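Local coordinates for GRMZM2G135359 pseudokinase (Zea mays, PDB 6CPY), which is a membrane receptor-like pseudokinase, represented here by its kinase-like domain, that may bind ATP but probably has little or no phosphotransfer role, at residues E42-I47 against M55-T60; M120-A125 against S189-W194; M254-L259 against G265-D270. All blocks are in the same frame, centred on the assembly; numbering follows the deposited sequence.

Interaction 1: E42-I47 against M55-T60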
loop_
_atom_site.group_PDB
_atom_site.type_symbol
_atom_site.label_atom_id
_atom_site.label_comp_id
_atom_site.label_asym_id
_atom_site.label_seq_id
_atom_site.Cartn_x
_atom_site.Cartn_y
_atom_site.Cartn_z
ATOM N N GLU A 42 16.529 -8.344 16.132
ATOM C CA GLU A 42 16.956 -9.594 16.779
ATOM C C GLU A 42 17.578 -10.544 15.762
ATOM O O GLU A 42 17.181 -11.704 15.659
ATOM C CB GLU A 42 15.770 -10.288 17.469
ATOM C CG GLU A 42 14.976 -9.419 18.430
ATOM C CD GLU A 42 15.561 -9.378 19.826
ATOM O OE1 GLU A 42 16.801 -9.497 19.970
ATOM O OE2 GLU A 42 14.773 -9.219 20.786
ATOM N N ASP A 43 18.537 -10.031 14.993
ATOM C CA ASP A 43 19.173 -10.784 13.912
ATOM C C ASP A 43 18.159 -11.408 12.930
ATOM O O ASP A 43 18.341 -12.526 12.458
ATOM C CB ASP A 43 20.133 -11.846 14.486
ATOM C CG ASP A 43 21.382 -11.229 15.117
ATOM O OD1 ASP A 43 22.109 -10.496 14.409
ATOM O OD2 ASP A 43 21.647 -11.490 16.312
ATOM N N PHE A 44 17.096 -10.666 12.623
ATOM C CA PHE A 44 16.115 -11.065 11.612
ATOM C C PHE A 44 15.416 -12.404 11.927
ATOM O O PHE A 44 15.217 -13.243 11.044
ATOM C CB PHE A 44 16.772 -11.052 10.223
ATOM C CG PHE A 44 17.521 -9.776 9.938
ATOM C CD1 PHE A 44 16.833 -8.610 9.615
ATOM C CD2 PHE A 44 18.900 -9.723 10.041
ATOM C CE1 PHE A 44 17.513 -7.422 9.376
ATOM C CE2 PHE A 44 19.585 -8.538 9.810
ATOM C CZ PHE A 44 18.893 -7.387 9.480
ATOM N N SER A 45 15.004 -12.560 13.183
ATOM C CA SER A 45 14.365 -13.788 13.673
ATOM C C SER A 45 12.853 -13.659 13.841
ATOM O O SER A 45 12.185 -14.640 14.168
ATOM C CB SER A 45 14.983 -14.205 15.009
ATOM O OG SER A 45 14.881 -13.172 15.978
ATOM N N ASN A 46 12.307 -12.469 13.607
ATOM C CA ASN A 46 10.891 -12.217 13.843
ATOM C C ASN A 46 10.195 -11.843 12.531
ATOM O O ASN A 46 10.229 -10.692 12.109
ATOM C CB ASN A 46 10.757 -11.103 14.883
ATOM C CG ASN A 46 9.350 -10.953 15.413
ATOM O OD1 ASN A 46 8.449 -11.716 15.061
ATOM N ND2 ASN A 46 9.150 -9.955 16.276
ATOM N N ILE A 47 9.560 -12.822 11.891
ATOM C CA ILE A 47 8.994 -12.634 10.551
ATOM C C ILE A 47 7.560 -12.109 10.604
ATOM O O ILE A 47 6.701 -12.683 11.278
ATOM C CB ILE A 47 9.051 -13.940 9.727
ATOM C CG1 ILE A 47 10.503 -14.404 9.564
ATOM C CG2 ILE A 47 8.415 -13.749 8.356
ATOM C CD1 ILE A 47 10.972 -15.380 10.626
ATOM N N MET A 55 11.412 -10.712 2.078
ATOM C CA MET A 55 11.007 -11.143 3.415
ATOM C C MET A 55 10.721 -9.891 4.215
ATOM O O MET A 55 11.400 -8.881 4.002
ATOM C CB MET A 55 12.159 -11.872 4.110
ATOM C CG MET A 55 12.523 -13.215 3.528
ATOM S SD MET A 55 11.219 -14.433 3.747
ATOM C CE MET A 55 10.989 -14.421 5.523
ATOM N N LEU A 56 9.754 -9.956 5.136
ATOM C CA LEU A 56 9.426 -8.824 6.010
ATOM C C LEU A 56 9.691 -9.150 7.478
ATOM O O LEU A 56 9.089 -10.071 8.035
ATOM C CB LEU A 56 7.967 -8.428 5.854
ATOM C CG LEU A 56 7.600 -7.965 4.458
ATOM C CD1 LEU A 56 6.090 -8.014 4.297
ATOM C CD2 LEU A 56 8.150 -6.564 4.215
ATOM N N TYR A 57 10.585 -8.382 8.091
ATOM C CA TYR A 57 11.029 -8.632 9.453
ATOM C C TYR A 57 10.576 -7.535 10.380
ATOM O O TYR A 57 10.556 -6.361 10.020
ATOM C CB TYR A 57 12.550 -8.748 9.511
ATOM C CG TYR A 57 13.090 -9.926 8.748
ATOM C CD1 TYR A 57 12.951 -11.220 9.245
ATOM C CD2 TYR A 57 13.734 -9.756 7.520
ATOM C CE1 TYR A 57 13.437 -12.308 8.548
ATOM C CE2 TYR A 57 14.232 -10.844 6.818
ATOM C CZ TYR A 57 14.077 -12.113 7.339
ATOM O OH TYR A 57 14.547 -13.208 6.662
ATOM N N LYS A 58 10.228 -7.928 11.599
ATOM C CA LYS A 58 9.845 -6.978 12.619
ATOM C C LYS A 58 11.090 -6.523 13.363
ATOM O O LYS A 58 11.967 -7.329 13.689
ATOM C CB LYS A 58 8.857 -7.626 13.600
ATOM C CG LYS A 58 8.461 -6.758 14.777
ATOM C CD LYS A 58 7.579 -5.597 14.351
ATOM C CE LYS A 58 7.454 -4.559 15.447
ATOM N NZ LYS A 58 6.877 -5.116 16.694
ATOM N N GLY A 59 11.164 -5.226 13.634
ATOM C CA GLY A 59 12.173 -4.713 14.536
ATOM C C GLY A 59 11.694 -3.522 15.340
ATOM O O GLY A 59 10.570 -3.043 15.171
ATOM N N THR A 60 12.565 -3.057 16.227
ATOM C CA THR A 60 12.356 -1.841 16.993
ATOM C C THR A 60 13.674 -1.100 17.081
ATOM O O THR A 60 14.671 -1.649 17.571
ATOM C CB THR A 60 11.862 -2.144 18.425
ATOM O OG1 THR A 60 10.731 -3.015 18.359
ATOM C CG2 THR A 60 11.459 -0.856 19.149
HETATM O O HOH W 1 13.241 -9.883 12.955
#
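The aromatic ring of Tyr-57 takes Phe-44 on one face: Phe-44 CB stands 3.9 Å from the ring centroid and only 8° off its normal, a CH-pi contact, while the Phe-44 ring turns its edge to the same tyrosine (planes at 66°). On that same side Phe-44 O stands above the rim, 3.2 Å from Tyr-57 CE1, whereas Asn-46 O lies at the edge, near the ring plane. Ile-47 reaches the ring obliquely, its CG1 at 3.7 Å from Tyr-57 CE1. With Tyr-57 CG beside its own backbone N (chi1 -64°), the ring lies alongside Ile-47, both side chains pointing the same way. An alanine in place of Tyr-57 would probably leave Phe-44 CB and its ring edge without the surface they rest on. The Met-55 chain, bent at chi2 and chi3, brings its CE within 3.9 Å of Ile-47 CG2.

The backbones pair more sparingly. Lys-58 N donates an almost straight bond of 2.8 Å to Asn-46 O, whereas water 1 bridges Asn-46 N and Lys-58 O, standing in for a direct bond. Asn-46 ND2 packs at 3.6 Å on Lys-58 CB; the ammonium beyond is engaged by Glu-66 and by the ring of Tyr-124. Ile-47 and Tyr-57 form an antiparallel non-hydrogen-bonded pair. This is the start of the hairpin of strands 47-50 and 54-60, the first two of a kinase N-lobe, whose turn, judged from the fold, lies where kinases carry the glycine-rich loop.

Interaction 2: M120-A125 against S189-W194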
loop_
_atom_site.group_PDB
_atom_site.type_symbol
_atom_site.label_atom_id
_atom_site.label_comp_id
_atom_site.label_asym_id
_atom_site.label_seq_id
_atom_site.Cartn_x
_atom_site.Cartn_y
_atom_site.Cartn_z
ATOM N N MET A 120 15.103 -2.192 3.024
ATOM C CA MET A 120 14.403 -0.936 3.148
ATOM C C MET A 120 13.602 -1.020 4.428
ATOM O O MET A 120 13.015 -2.062 4.731
ATOM C CB MET A 120 13.484 -0.706 1.935
ATOM C CG MET A 120 14.288 -0.451 0.669
ATOM S SD MET A 120 13.281 -0.132 -0.786
ATOM C CE MET A 120 14.485 -0.455 -2.082
ATOM N N VAL A 121 13.626 0.065 5.189
ATOM C CA VAL A 121 13.036 0.110 6.513
ATOM C C VAL A 121 11.765 0.957 6.456
ATOM O O VAL A 121 11.811 2.134 6.108
ATOM C CB VAL A 121 14.016 0.720 7.533
ATOM C CG1 VAL A 121 13.389 0.801 8.924
ATOM C CG2 VAL A 121 15.318 -0.054 7.547
ATOM N N PHE A 122 10.637 0.355 6.840
ATOM C CA PHE A 122 9.351 1.021 6.755
ATOM C C PHE A 122 8.686 1.147 8.109
ATOM O O PHE A 122 9.028 0.428 9.055
ATOM C CB PHE A 122 8.425 0.232 5.841
ATOM C CG PHE A 122 8.847 0.232 4.409
ATOM C CD1 PHE A 122 8.518 1.298 3.578
ATOM C CD2 PHE A 122 9.551 -0.833 3.883
ATOM C CE1 PHE A 122 8.904 1.300 2.253
ATOM C CE2 PHE A 122 9.933 -0.836 2.563
ATOM C CZ PHE A 122 9.609 0.228 1.745
ATOM N N GLU A 123 7.716 2.052 8.183
ATOM C CA GLU A 123 6.823 2.130 9.348
ATOM C C GLU A 123 6.149 0.786 9.578
ATOM O O GLU A 123 5.795 0.095 8.623
ATOM C CB GLU A 123 5.739 3.179 9.131
ATOM C CG GLU A 123 6.241 4.603 9.157
ATOM C CD GLU A 123 5.171 5.617 8.796
ATOM O OE1 GLU A 123 4.229 5.259 8.049
ATOM O OE2 GLU A 123 5.311 6.784 9.221
ATOM N N TYR A 124 5.961 0.417 10.850
ATOM C CA TYR A 124 5.283 -0.838 11.212
ATOM C C TYR A 124 3.806 -0.571 11.445
ATOM O O TYR A 124 3.471 0.371 12.146
ATOM C CB TYR A 124 5.852 -1.391 12.520
ATOM C CG TYR A 124 5.122 -2.597 13.070
ATOM C CD1 TYR A 124 5.132 -3.803 12.385
ATOM C CD2 TYR A 124 4.460 -2.546 14.297
ATOM C CE1 TYR A 124 4.469 -4.915 12.877
ATOM C CE2 TYR A 124 3.823 -3.669 14.812
ATOM C CZ TYR A 124 3.832 -4.846 14.094
ATOM O OH TYR A 124 3.193 -5.974 14.569
ATOM N N ALA A 125 2.947 -1.421 10.893
ATOM C CA ALA A 125 1.492 -1.330 11.111
ATOM C C ALA A 125 1.048 -2.521 11.956
ATOM O O ALA A 125 1.128 -3.650 11.497
ATOM C CB ALA A 125 0.768 -1.335 9.784
ATOM N N SER A 189 0.904 0.466 1.070
ATOM C CA SER A 189 2.329 0.099 1.099
ATOM C C SER A 189 2.912 -0.174 -0.269
ATOM O O SER A 189 2.194 -0.449 -1.241
ATOM C CB SER A 189 2.550 -1.115 1.984
ATOM O OG SER A 189 2.037 -2.286 1.389
ATOM N N ASP A 190 4.237 -0.109 -0.331
ATOM C CA ASP A 190 4.978 -0.552 -1.488
ATOM C C ASP A 190 6.244 -1.256 -0.991
ATOM O O ASP A 190 7.316 -0.646 -0.900
ATOM C CB ASP A 190 5.328 0.628 -2.367
ATOM C CG ASP A 190 6.154 0.229 -3.587
ATOM O OD1 ASP A 190 6.203 -0.959 -3.963
ATOM O OD2 ASP A 190 6.772 1.127 -4.164
ATOM N N LEU A 191 6.092 -2.534 -0.682
ATOM C CA LEU A 191 7.145 -3.327 -0.042
ATOM C C LEU A 191 7.998 -4.129 -1.026
ATOM O O LEU A 191 9.126 -4.519 -0.702
ATOM C CB LEU A 191 6.511 -4.253 0.987
ATOM C CG LEU A 191 5.768 -3.516 2.104
ATOM C CD1 LEU A 191 4.979 -4.487 2.950
ATOM C CD2 LEU A 191 6.723 -2.709 2.973
ATOM N N GLU A 192 7.463 -4.375 -2.215
ATOM C CA GLU A 192 8.134 -5.202 -3.206
ATOM C C GLU A 192 9.263 -4.420 -3.836
ATOM O O GLU A 192 9.110 -3.246 -4.153
ATOM C CB GLU A 192 7.143 -5.634 -4.294
ATOM C CG GLU A 192 6.056 -6.579 -3.808
ATOM C CD GLU A 192 6.321 -8.033 -4.155
ATOM O OE1 GLU A 192 7.483 -8.487 -4.042
ATOM O OE2 GLU A 192 5.354 -8.735 -4.529
ATOM N N PHE A 193 10.399 -5.070 -4.029
ATOM C CA PHE A 193 11.512 -4.424 -4.703
ATOM C C PHE A 193 11.119 -4.229 -6.170
ATOM O O PHE A 193 10.491 -5.109 -6.769
ATOM C CB PHE A 193 12.789 -5.252 -4.559
ATOM C CG PHE A 193 13.378 -5.203 -3.173
ATOM C CD1 PHE A 193 12.784 -5.886 -2.120
ATOM C CD2 PHE A 193 14.531 -4.477 -2.920
ATOM C CE1 PHE A 193 13.323 -5.833 -0.840
ATOM C CE2 PHE A 193 15.074 -4.423 -1.641
ATOM C CZ PHE A 193 14.464 -5.095 -0.601
ATOM N N TRP A 194 11.460 -3.066 -6.725
ATOM C CA TRP A 194 11.065 -2.700 -8.097
ATOM C C TRP A 194 11.839 -3.509 -9.148
ATOM O O TRP A 194 12.721 -2.972 -9.822
ATOM C CB TRP A 194 11.297 -1.197 -8.337
ATOM C CG TRP A 194 10.374 -0.266 -7.590
ATOM C CD1 TRP A 194 9.486 -0.590 -6.596
ATOM C CD2 TRP A 194 10.282 1.153 -7.759
ATOM N NE1 TRP A 194 8.839 0.540 -6.150
ATOM C CE2 TRP A 194 9.308 1.622 -6.850
ATOM C CE3 TRP A 194 10.922 2.072 -8.603
ATOM C CZ2 TRP A 194 8.963 2.976 -6.758
ATOM C CZ3 TRP A 194 10.580 3.411 -8.511
ATOM C CH2 TRP A 194 9.608 3.851 -7.594
#
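No hydrogen bond joins the two segments, although all the residues that touch are buried: the link between Phe-122 and Leu-191 is a methyl group on an aromatic face. Leu-191 CD2 comes to 3.5 Å from Phe-122 CD2, sitting over the ring but offset toward its rim, 25° off the normal. The backbone of 189-194 adds Asp-190 O, which approaches Phe-122 CZ obliquely at 3.6 Å. Two residues earlier in the strand, Met-120, extended beyond CG (chi2 -179°), brings its CE to 4.0 Å from Phe-193 CE2, and its sulfur makes an oblique Met-aromatic contact with that ring.

By sequence pattern, Asp-190, Leu-191 and Glu-192 occupy the DFG position of kinases, Glu-192 replacing the canonical glycine, and Phe-122 that of the gatekeeper. The Asp-190 carboxylate is held from within 189-194 and from beyond the contact: OD2 accepts Trp-194 NE1 at 2.9 Å through its syn lone pair, in the indole plane, while Arg-171 forms a salt bridge with OD1. Lys-91, from helix 82-96, bonds Asp-190 O. Dispersion between apolar and aromatic groups, with one sulfur, thus does most of the work across the contact, while Arg-171 and Trp-194 probably fix the orientation of the carboxylate.

Interaction 3: M254-L259 against G265-D270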
loop_
_atom_site.group_PDB
_atom_site.type_symbol
_atom_site.label_atom_id
_atom_site.label_comp_id
_atom_site.label_asym_id
_atom_site.label_seq_id
_atom_site.Cartn_x
_atom_site.Cartn_y
_atom_site.Cartn_z
ATOM N N MET A 254 -30.806 -5.830 -7.227
ATOM C CA MET A 254 -30.341 -6.257 -5.905
ATOM C C MET A 254 -30.556 -5.202 -4.821
ATOM O O MET A 254 -30.190 -4.049 -4.979
ATOM C CB MET A 254 -28.854 -6.633 -5.954
ATOM C CG MET A 254 -28.366 -7.321 -4.693
ATOM S SD MET A 254 -26.589 -7.595 -4.674
ATOM C CE MET A 254 -26.403 -8.607 -6.143
ATOM N N ARG A 255 -31.131 -5.633 -3.701
ATOM C CA ARG A 255 -31.291 -4.778 -2.531
ATOM C C ARG A 255 -29.918 -4.540 -1.884
ATOM O O ARG A 255 -29.042 -5.397 -1.958
ATOM C CB ARG A 255 -32.221 -5.442 -1.520
ATOM C CG ARG A 255 -33.619 -5.723 -2.054
ATOM C CD ARG A 255 -34.477 -6.421 -1.013
ATOM N NE ARG A 255 -34.532 -5.665 0.239
ATOM C CZ ARG A 255 -35.239 -4.551 0.438
ATOM N NH1 ARG A 255 -35.976 -4.015 -0.536
ATOM N NH2 ARG A 255 -35.201 -3.958 1.629
ATOM N N LEU A 256 -29.733 -3.387 -1.249
ATOM C CA LEU A 256 -28.470 -3.113 -0.557
ATOM C C LEU A 256 -28.171 -4.120 0.560
ATOM O O LEU A 256 -27.001 -4.390 0.837
ATOM C CB LEU A 256 -28.426 -1.685 -0.001
ATOM C CG LEU A 256 -28.020 -0.547 -0.939
ATOM C CD1 LEU A 256 -28.234 0.781 -0.222
ATOM C CD2 LEU A 256 -26.576 -0.679 -1.386
ATOM N N GLU A 257 -29.205 -4.688 1.191
ATOM C CA GLU A 257 -28.987 -5.718 2.228
ATOM C C GLU A 257 -28.334 -6.992 1.681
ATOM O O GLU A 257 -27.713 -7.744 2.434
ATOM C CB GLU A 257 -30.292 -6.114 2.929
ATOM C CG GLU A 257 -30.958 -5.002 3.717
ATOM C CD GLU A 257 -32.058 -4.298 2.941
ATOM O OE1 GLU A 257 -31.922 -4.129 1.706
ATOM O OE2 GLU A 257 -33.063 -3.903 3.581
ATOM N N GLU A 258 -28.504 -7.260 0.389
ATOM C CA GLU A 258 -27.851 -8.400 -0.236
ATOM C C GLU A 258 -26.411 -8.057 -0.638
ATOM O O GLU A 258 -25.544 -8.916 -0.633
ATOM C CB GLU A 258 -28.656 -8.892 -1.453
ATOM C CG GLU A 258 -28.003 -10.070 -2.164
ATOM C CD GLU A 258 -28.890 -10.770 -3.183
ATOM O OE1 GLU A 258 -30.001 -10.278 -3.492
ATOM O OE2 GLU A 258 -28.451 -11.834 -3.685
ATOM N N LEU A 259 -26.166 -6.805 -0.989
ATOM C CA LEU A 259 -24.852 -6.378 -1.460
ATOM C C LEU A 259 -23.851 -6.174 -0.319
ATOM O O LEU A 259 -22.708 -6.641 -0.375
ATOM C CB LEU A 259 -24.980 -5.079 -2.250
ATOM C CG LEU A 259 -23.667 -4.519 -2.812
ATOM C CD1 LEU A 259 -23.211 -5.326 -4.008
ATOM C CD2 LEU A 259 -23.803 -3.062 -3.192
ATOM N N GLY A 265 -22.376 -4.953 10.292
ATOM C CA GLY A 265 -23.448 -4.567 11.184
ATOM C C GLY A 265 -24.304 -3.491 10.534
ATOM O O GLY A 265 -24.536 -3.515 9.323
ATOM N N PHE A 266 -24.765 -2.526 11.328
ATOM C CA PHE A 266 -25.670 -1.501 10.795
ATOM C C PHE A 266 -24.929 -0.570 9.857
ATOM O O PHE A 266 -23.738 -0.324 10.039
ATOM C CB PHE A 266 -26.321 -0.709 11.918
ATOM C CG PHE A 266 -27.302 -1.506 12.723
ATOM C CD1 PHE A 266 -28.454 -2.011 12.130
ATOM C CD2 PHE A 266 -27.087 -1.736 14.079
ATOM C CE1 PHE A 266 -29.370 -2.736 12.869
ATOM C CE2 PHE A 266 -28.004 -2.463 14.829
ATOM C CZ PHE A 266 -29.152 -2.957 14.221
ATOM N N PHE A 267 -25.632 -0.085 8.835
ATOM C CA PHE A 267 -25.076 0.901 7.910
ATOM C C PHE A 267 -26.156 1.873 7.395
ATOM O O PHE A 267 -27.326 1.515 7.338
ATOM C CB PHE A 267 -24.362 0.198 6.737
ATOM C CG PHE A 267 -25.277 -0.499 5.765
ATOM C CD1 PHE A 267 -25.789 0.172 4.661
ATOM C CD2 PHE A 267 -25.603 -1.841 5.932
ATOM C CE1 PHE A 267 -26.614 -0.475 3.754
ATOM C CE2 PHE A 267 -26.441 -2.487 5.041
ATOM C CZ PHE A 267 -26.945 -1.807 3.946
ATOM N N PRO A 268 -25.753 3.100 7.025
ATOM C CA PRO A 268 -26.669 4.081 6.458
ATOM C C PRO A 268 -26.868 3.827 4.970
ATOM O O PRO A 268 -25.917 3.809 4.185
ATOM C CB PRO A 268 -25.973 5.416 6.724
ATOM C CG PRO A 268 -24.517 5.083 6.800
ATOM C CD PRO A 268 -24.386 3.632 7.151
ATOM N N GLU A 269 -28.122 3.629 4.608
ATOM C CA GLU A 269 -28.487 3.127 3.300
ATOM C C GLU A 269 -28.045 4.050 2.153
ATOM O O GLU A 269 -27.481 3.610 1.141
ATOM C CB GLU A 269 -30.003 2.999 3.319
ATOM C CG GLU A 269 -30.591 2.211 2.214
ATOM C CD GLU A 269 -32.090 2.404 2.184
ATOM O OE1 GLU A 269 -32.721 2.496 3.270
ATOM O OE2 GLU A 269 -32.607 2.505 1.074
ATOM N N ASP A 270 -28.276 5.338 2.316
ATOM C CA ASP A 270 -27.998 6.267 1.229
ATOM C C ASP A 270 -26.514 6.562 1.057
ATOM O O ASP A 270 -26.062 6.823 -0.051
ATOM C CB ASP A 270 -28.802 7.533 1.410
ATOM C CG ASP A 270 -30.289 7.297 1.157
ATOM O OD1 ASP A 270 -30.623 6.421 0.328
ATOM O OD2 ASP A 270 -31.101 7.952 1.814
#
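Leu-256 meets the other segment first at its CB, which lies 4.2 Å from Phe-267 CZ, the far end of the phenyl ring. From there CG stands beside the backbone N (chi1 -83°) and hands the contact on to one branch. That branch, CD1, comes to 3.2 Å from Glu-269 O and also lies 3.7 Å from Glu-269 CG, so the methyl is set against both the backbone and the aliphatic part of one residue. The two side chains cross at a slant, and no hydrogen bond spans the segments.

Phe-267 completes the contact with its ring tip: its CZ is also 4.0 Å from Leu-256 O, approached obliquely. Its CG lies between the backbone N and the carbonyl carbon (chi1 71°), which projects the ring toward the short helix, while Gly-265 O lies in plane at the ring edge. Around this apolar patch the charges pair locally. Arg-255 NH2 makes a salt bridge of 2.9 Å with Glu-257 OE2, met on its syn side but out of the carboxylate plane. Glu-269 instead turns OE2 to Arg-273, which also holds Asp-270.

Both helices begin here: Arg-255 is the N-cap of helix 256-259 and Pro-268 that of helix 269-282, so the contact joins two helix starts, with Leu-256 and Glu-269 as first residues. Phe-267 packs on Ala-272. Leu-256 and Leu-259 both touch Tyr-249 of helix 240-250 and reach Arg-273 and Cys-276, respectively, of helix 269-282, so the short helix packs against both longer helices of the helical C-lobe.

Interactions 1 and 2 belong to one neighbourhood, their centres 13 Å apart, and both reach the five-stranded antiparallel sheet. They touch directly, Leu-56 CD1 lying 3.9 Å from Leu-191 CD1. Interaction 3 stands alone in the helical part, its nearest atoms about 29 Å from interaction 1 and about 23 Å from interaction 2. Burial separates them too: interaction 2 is fully buried, interaction 3 partly, and interaction 1 lies at the surface. The chemistry follows. Only the surface pairing mixes a backbone bond and a bridging water with aromatic packing; interactions 2 and 3 meet through apolar groups and carbonyl oxygens, their charges paired to the side.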